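Local coordinates for protein Xaa-Pro Dipeptidase (Alteromonas macleodii, PDB 2QS8) that probably acts as a metal-dependent carboxypeptidase of the amidohydrolase superfamily, with a TIM-barrel active site that here holds magnesium and methionine, at residues N292-P295 and E296-P300; G330-K333 and H334-W338. All coordinates share one frame; numbering follows the deposited sequence.

Interaction 1 (N292-P295 and E296-P300); sequences NFFP and EIVRP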
ATOM      1  N   ASN A 292      23.152  35.277   1.011  1.00 34.81           N
ATOM      2  CA  ASN A 292      23.535  34.071   0.277  1.00 34.39           C
ATOM      3  C   ASN A 292      24.306  33.021   1.060  1.00 33.35           C
ATOM      4  O   ASN A 292      25.022  32.206   0.469  1.00 34.13           O
ATOM      5  CB  ASN A 292      24.333  34.452  -0.976  1.00 35.59           C
ATOM      6  CG  ASN A 292      23.549  35.362  -1.912  1.00 36.25           C
ATOM      7  OD1 ASN A 292      22.470  35.001  -2.381  1.00 39.90           O
ATOM      8  ND2 ASN A 292      24.091  36.546  -2.182  1.00 33.90           N
ATOM      9  N   PHE A 293      24.185  33.042   2.384  1.00 32.02           N
ATOM     10  CA  PHE A 293      24.859  32.043   3.199  1.00 29.75           C
ATOM     11  C   PHE A 293      24.000  30.786   3.059  1.00 28.62           C
ATOM     12  O   PHE A 293      24.495  29.716   2.700  1.00 26.59           O
ATOM     13  CB  PHE A 293      24.922  32.463   4.663  1.00 31.56           C
ATOM     14  CG  PHE A 293      25.657  31.487   5.534  1.00 34.66           C
ATOM     15  CD1 PHE A 293      27.031  31.592   5.705  1.00 33.24           C
ATOM     16  CD2 PHE A 293      24.982  30.431   6.147  1.00 34.35           C
ATOM     17  CE1 PHE A 293      27.716  30.670   6.469  1.00 35.84           C
ATOM     18  CE2 PHE A 293      25.662  29.504   6.910  1.00 34.03           C
ATOM     19  CZ  PHE A 293      27.033  29.622   7.072  1.00 35.13           C
ATOM     20  N   PHE A 294      22.709  30.952   3.342  1.00 26.52           N
ATOM     21  CA  PHE A 294      21.719  29.886   3.242  1.00 28.65           C
ATOM     22  C   PHE A 294      20.994  30.007   1.895  1.00 30.33           C
ATOM     23  O   PHE A 294      21.041  31.047   1.233  1.00 28.84           O
ATOM     24  CB  PHE A 294      20.650  30.017   4.342  1.00 28.40           C
ATOM     25  CG  PHE A 294      21.159  29.790   5.752  1.00 29.43           C
ATOM     26  CD1 PHE A 294      21.649  28.549   6.143  1.00 27.11           C
ATOM     27  CD2 PHE A 294      21.104  30.816   6.698  1.00 26.52           C
ATOM     28  CE1 PHE A 294      22.076  28.331   7.456  1.00 28.46           C
ATOM     29  CE2 PHE A 294      21.532  30.608   8.013  1.00 27.93           C
ATOM     30  CZ  PHE A 294      22.016  29.368   8.393  1.00 28.28           C
ATOM     31  N   PRO A 295      20.339  28.925   1.455  1.00 30.09           N
ATOM     32  CA  PRO A 295      19.613  29.006   0.186  1.00 29.85           C
ATOM     33  C   PRO A 295      18.482  30.000   0.474  1.00 30.01           C
ATOM     34  O   PRO A 295      18.099  30.176   1.634  1.00 29.47           O
ATOM     35  CB  PRO A 295      19.105  27.583  -0.008  1.00 29.62           C
ATOM     36  CG  PRO A 295      20.202  26.760   0.618  1.00 30.33           C
ATOM     37  CD  PRO A 295      20.508  27.524   1.883  1.00 29.75           C
ATOM     38  N   GLU A 296      17.950  30.645  -0.556  1.00 29.21           N
ATOM     39  CA  GLU A 296      16.884  31.618  -0.355  1.00 31.24           C
ATOM     40  C   GLU A 296      15.639  31.060   0.332  1.00 30.40           C
ATOM     41  O   GLU A 296      14.973  31.766   1.087  1.00 29.68           O
ATOM     42  CB  GLU A 296      16.484  32.257  -1.693  1.00 33.77           C
ATOM     43  CG  GLU A 296      17.554  33.154  -2.304  1.00 39.01           C
ATOM     44  CD  GLU A 296      18.159  34.129  -1.295  1.00 43.07           C
ATOM     45  OE1 GLU A 296      17.395  34.885  -0.657  1.00 44.65           O
ATOM     46  OE2 GLU A 296      19.402  34.138  -1.143  1.00 45.53           O
ATOM     47  N   ILE A 297      15.326  29.797   0.074  1.00 30.39           N
ATOM     48  CA  ILE A 297      14.146  29.174   0.664  1.00 29.54           C
ATOM     49  C   ILE A 297      14.372  28.826   2.147  1.00 30.76           C
ATOM     50  O   ILE A 297      13.416  28.750   2.929  1.00 29.98           O
ATOM     51  CB  ILE A 297      13.738  27.910  -0.147  1.00 28.52           C
ATOM     52  CG1 ILE A 297      12.372  27.408   0.302  1.00 27.75           C
ATOM     53  CG2 ILE A 297      14.776  26.824   0.013  1.00 28.80           C
ATOM     54  CD1 ILE A 297      11.773  26.372  -0.622  1.00 27.86           C
ATOM     55  N   VAL A 298      15.642  28.650   2.517  1.00 29.70           N
ATOM     56  CA  VAL A 298      16.040  28.322   3.885  1.00 29.76           C
ATOM     57  C   VAL A 298      16.188  29.563   4.786  1.00 31.38           C
ATOM     58  O   VAL A 298      15.757  29.559   5.942  1.00 30.40           O
ATOM     59  CB  VAL A 298      17.395  27.561   3.900  1.00 29.99           C
ATOM     60  CG1 VAL A 298      17.874  27.370   5.335  1.00 30.08           C
ATOM     61  CG2 VAL A 298      17.255  26.223   3.201  1.00 28.90           C
ATOM     62  N   ARG A 299      16.796  30.619   4.246  1.00 31.94           N
ATOM     63  CA  ARG A 299      17.033  31.854   4.998  1.00 33.91           C
ATOM     64  C   ARG A 299      15.888  32.347   5.897  1.00 34.33           C
ATOM     65  O   ARG A 299      16.101  32.624   7.069  1.00 33.94           O
ATOM     66  CB  ARG A 299      17.449  32.980   4.041  1.00 33.71           C
ATOM     67  CG  ARG A 299      17.917  34.233   4.763  1.00 35.69           C
ATOM     68  CD  ARG A 299      18.469  35.279   3.807  1.00 34.69           C
ATOM     69  NE  ARG A 299      19.189  36.319   4.532  1.00 34.93           N
ATOM     70  CZ  ARG A 299      19.783  37.361   3.963  1.00 36.54           C
ATOM     71  NH1 ARG A 299      19.747  37.518   2.648  1.00 38.10           N
ATOM     72  NH2 ARG A 299      20.425  38.243   4.708  1.00 36.01           N
ATOM     73  N   PRO A 300      14.666  32.474   5.356  1.00 35.59           N
ATOM     74  CA  PRO A 300      13.518  32.937   6.147  1.00 36.31           C
ATOM     75  C   PRO A 300      13.262  32.074   7.384  1.00 37.27           C
ATOM     76  O   PRO A 300      13.000  32.589   8.472  1.00 38.05           O
ATOM     77  CB  PRO A 300      12.352  32.850   5.159  1.00 36.50           C
ATOM     78  CG  PRO A 300      13.004  33.024   3.836  1.00 36.94           C
ATOM     79  CD  PRO A 300      14.265  32.207   3.964  1.00 36.39           C
TER
HETATM   80  O   HOH W   1      20.283  33.759   1.769  1.00 39.20           O

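Interaction 2 (G330-K333 and H334-W338); sequences GVQK and HGTNW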
ATOM      1  N   GLY A 330      27.019  19.625  13.827  1.00 24.42           N
ATOM      2  CA  GLY A 330      26.982  19.099  12.470  1.00 24.50           C
ATOM      3  C   GLY A 330      26.403  20.241  11.650  1.00 24.53           C
ATOM      4  O   GLY A 330      26.507  20.284  10.429  1.00 24.89           O
ATOM      5  N   VAL A 331      25.791  21.143  12.386  1.00 23.95           N
ATOM      6  CA  VAL A 331      25.336  22.398  11.933  1.00 24.32           C
ATOM      7  C   VAL A 331      26.542  23.261  12.195  1.00 25.69           C
ATOM      8  O   VAL A 331      27.271  23.632  11.286  1.00 26.14           O
ATOM      9  CB  VAL A 331      24.092  22.888  12.723  1.00 23.84           C
ATOM     10  CG1 VAL A 331      23.724  24.292  12.300  1.00 24.50           C
ATOM     11  CG2 VAL A 331      22.929  21.929  12.509  1.00 21.89           C
ATOM     12  N   GLN A 332      26.756  23.597  13.466  1.00 25.57           N
ATOM     13  CA  GLN A 332      27.970  24.312  13.847  1.00 26.43           C
ATOM     14  C   GLN A 332      29.097  23.302  13.840  1.00 26.48           C
ATOM     15  O   GLN A 332      28.846  22.099  13.749  1.00 25.14           O
ATOM     16  CB  GLN A 332      27.830  24.984  15.231  1.00 27.58           C
ATOM     17  CG  GLN A 332      27.611  24.018  16.383  1.00 28.41           C
ATOM     18  CD  GLN A 332      26.146  23.635  16.569  1.00 28.36           C
ATOM     19  OE1 GLN A 332      25.260  24.287  16.011  1.00 29.92           O
ATOM     20  NE2 GLN A 332      25.666  22.638  17.298  1.00 27.84           N
ATOM     21  N   LYS A 333      30.336  23.764  13.943  1.00 27.30           N
ATOM     22  CA  LYS A 333      31.486  22.856  13.930  1.00 28.36           C
ATOM     23  C   LYS A 333      31.467  21.843  15.078  1.00 28.12           C
ATOM     24  O   LYS A 333      31.015  22.150  16.182  1.00 27.68           O
ATOM     25  CB  LYS A 333      32.785  23.655  14.008  1.00 29.72           C
ATOM     26  CG  LYS A 333      33.125  24.492  12.785  1.00 34.13           C
ATOM     27  CD  LYS A 333      33.898  23.670  11.765  1.00 37.96           C
ATOM     28  CE  LYS A 333      34.996  24.488  11.090  1.00 39.29           C
ATOM     29  NZ  LYS A 333      34.476  25.727  10.453  1.00 40.56           N
ATOM     30  N   HIS A 334      31.965  20.638  14.808  1.00 27.52           N
ATOM     31  CA  HIS A 334      32.039  19.590  15.819  1.00 26.69           C
ATOM     32  C   HIS A 334      33.180  19.966  16.743  1.00 27.21           C
ATOM     33  O   HIS A 334      34.203  20.485  16.286  1.00 27.11           O
ATOM     34  CB  HIS A 334      32.330  18.226  15.176  1.00 25.50           C
ATOM     35  CG  HIS A 334      31.169  17.642  14.433  1.00 24.92           C
ATOM     36  ND1 HIS A 334      30.111  17.030  15.072  1.00 22.13           N
ATOM     37  CD2 HIS A 334      30.870  17.633  13.113  1.00 22.51           C
ATOM     38  CE1 HIS A 334      29.210  16.675  14.174  1.00 22.05           C
ATOM     39  NE2 HIS A 334      29.645  17.029  12.979  1.00 22.16           N
ATOM     40  N   GLY A 335      33.017  19.711  18.035  1.00 27.36           N
ATOM     41  CA  GLY A 335      34.063  20.056  18.979  1.00 26.59           C
ATOM     42  C   GLY A 335      33.763  21.328  19.756  1.00 26.54           C
ATOM     43  O   GLY A 335      34.448  21.657  20.726  1.00 28.04           O
ATOM     44  N   THR A 336      32.740  22.056  19.336  1.00 26.24           N
ATOM     45  CA  THR A 336      32.360  23.281  20.028  1.00 27.30           C
ATOM     46  C   THR A 336      31.135  22.989  20.903  1.00 26.66           C
ATOM     47  O   THR A 336      30.429  23.897  21.350  1.00 26.11           O
ATOM     48  CB  THR A 336      32.020  24.402  19.017  1.00 28.50           C
ATOM     49  OG1 THR A 336      30.872  24.021  18.242  1.00 27.27           O
ATOM     50  CG2 THR A 336      33.224  24.652  18.090  1.00 26.50           C
ATOM     51  N   ASN A 337      30.903  21.703  21.139  1.00 27.60           N
ATOM     52  CA  ASN A 337      29.762  21.247  21.928  1.00 28.04           C
ATOM     53  C   ASN A 337      29.634  21.975  23.269  1.00 28.81           C
ATOM     54  O   ASN A 337      28.524  22.286  23.709  1.00 28.45           O
ATOM     55  CB  ASN A 337      29.872  19.742  22.171  1.00 26.19           C
ATOM     56  CG  ASN A 337      30.120  18.954  20.887  1.00 25.93           C
ATOM     57  OD1 ASN A 337      29.247  18.218  20.412  1.00 26.11           O
ATOM     58  ND2 ASN A 337      31.314  19.105  20.321  1.00 23.17           N
ATOM     59  N   TRP A 338      30.770  22.261  23.900  1.00 29.64           N
ATOM     60  CA  TRP A 338      30.779  22.928  25.204  1.00 31.73           C
ATOM     61  C   TRP A 338      29.984  24.235  25.279  1.00 31.94           C
ATOM     62  O   TRP A 338      29.418  24.555  26.334  1.00 31.59           O
ATOM     63  CB  TRP A 338      32.215  23.191  25.656  1.00 32.68           C
ATOM     64  CG  TRP A 338      32.963  24.128  24.756  1.00 35.66           C
ATOM     65  CD1 TRP A 338      33.682  23.801  23.646  1.00 36.44           C
ATOM     66  CD2 TRP A 338      33.036  25.552  24.875  1.00 35.47           C
ATOM     67  NE1 TRP A 338      34.204  24.931  23.065  1.00 36.92           N
ATOM     68  CE2 TRP A 338      33.827  26.022  23.802  1.00 37.12           C
ATOM     69  CE3 TRP A 338      32.521  26.478  25.792  1.00 36.17           C
ATOM     70  CZ2 TRP A 338      34.103  27.379  23.611  1.00 37.10           C
ATOM     71  CZ3 TRP A 338      32.795  27.828  25.605  1.00 37.39           C
ATOM     72  CH2 TRP A 338      33.584  28.265  24.522  1.00 37.59           C
TER

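Interaction 1 (N292-P295 and E296-P300)
Val298 packs back against Phe294 and Pro295 where the chain turns into a helix, its CB and CG2 both meeting the proline while CG1 turns to the phenylalanine. CB sits 3.5 Å from Pro295 O and close to the proline ring. With CG1 anti to the backbone N (chi1 173°), one methyl is sent to Phe294: CG1 comes within 4.0 Å of Phe294 CB and approaches its ring obliquely. The other methyl, CG2, lies alongside the proline, 3.7 Å from Pro295 CD. Cut back to an alanine here, the side chain would probably leave Phe294 without its CG1 contact and Pro295 without CG2.

The backbone ties the same turn. Arg299 N donates to Pro295 O at 3.0 Å with an N-H...O angle of 164°, the helical i to i+4 bond, while Val298 N adds a weak bond to that oxygen. A water donates to Phe294 O (2.9 Å from the water oxygen) and to Glu296 OE2. Arg299 runs extended back to the preceding loop, where NE bonds Ser288 O and NH1 forms a salt bridge with Asp291.

Phe294 also meets the Tyr76 ring, Leu202 of the methionine pocket, and Val284 and Lys287 of helix 278-287; it thus sets the loop leading into helix 299-319 against helix 278-287 and the loops carrying Tyr76 and Leu202.

Interaction 2 (G330-K333 and H334-W338)
His334 folds its imidazole back over Gly330 while Thr336 reaches for Lys333, the two side chains diverging from a type II beta turn that runs from Lys333 to Thr336. Gly335, with positive phi (102°), takes the third position of that turn, as glycine commonly does in type II turns. The turn belongs to the TIM-barrel loop that follows the metal ligand Asp328 and leads into helix 339-346.

The imidazole presents a face to the backbone of Gly330: Gly330 N lies over the ring, 3.7 Å from His334 CE1, and Gly330 CA comes to 3.4 Å from His334 NE2. The backbone angles of Gly330 would press a CB against the carbonyl oxygen of Ala329. The ring is pinned from outside the turn as well, since NE2 is hydrogen-bonded to Gln74 O, the imidazole stacks with that of His98, and the backbone N bonds Glu75 OE2. The same Gly330 N donates to Gln332 O at 3.1 Å, closing a tight bend ahead of the turn.

Gln332 crosses Thr336 at a slant, its CG 3.8 Å from Thr336 OG1. Its chain bends at chi2 (-85°), and NE2 ends on Thr327 O, while the side chain touches Ser279 and Ala280 of helix 278-287. The Thr336 hydroxyl is the donor that clasps the turn: OG1 lies 2.8 Å from Lys333 O, tilted 22° out of the carbonyl plane.

How the interactions relate
Along the chain, helix 278-287 comes first, then the loop that interaction 1 closes as it enters helix 299-319. That helix leads on to Asp328 and the loop closed by interaction 2, which in turn delivers the chain to helix 339-346. The two contacts therefore follow in series, neither nested nor crossed, with centres about 21 Å apart and nearest atoms about 7 Å apart. They share neighbours rather than touching: both lie against helix 278-287, and Tyr76 packs on Phe294 and Pro295 in one and bonds the backbone of Gly330 in the other. Each has a side chain about 7 Å from the bound methionine.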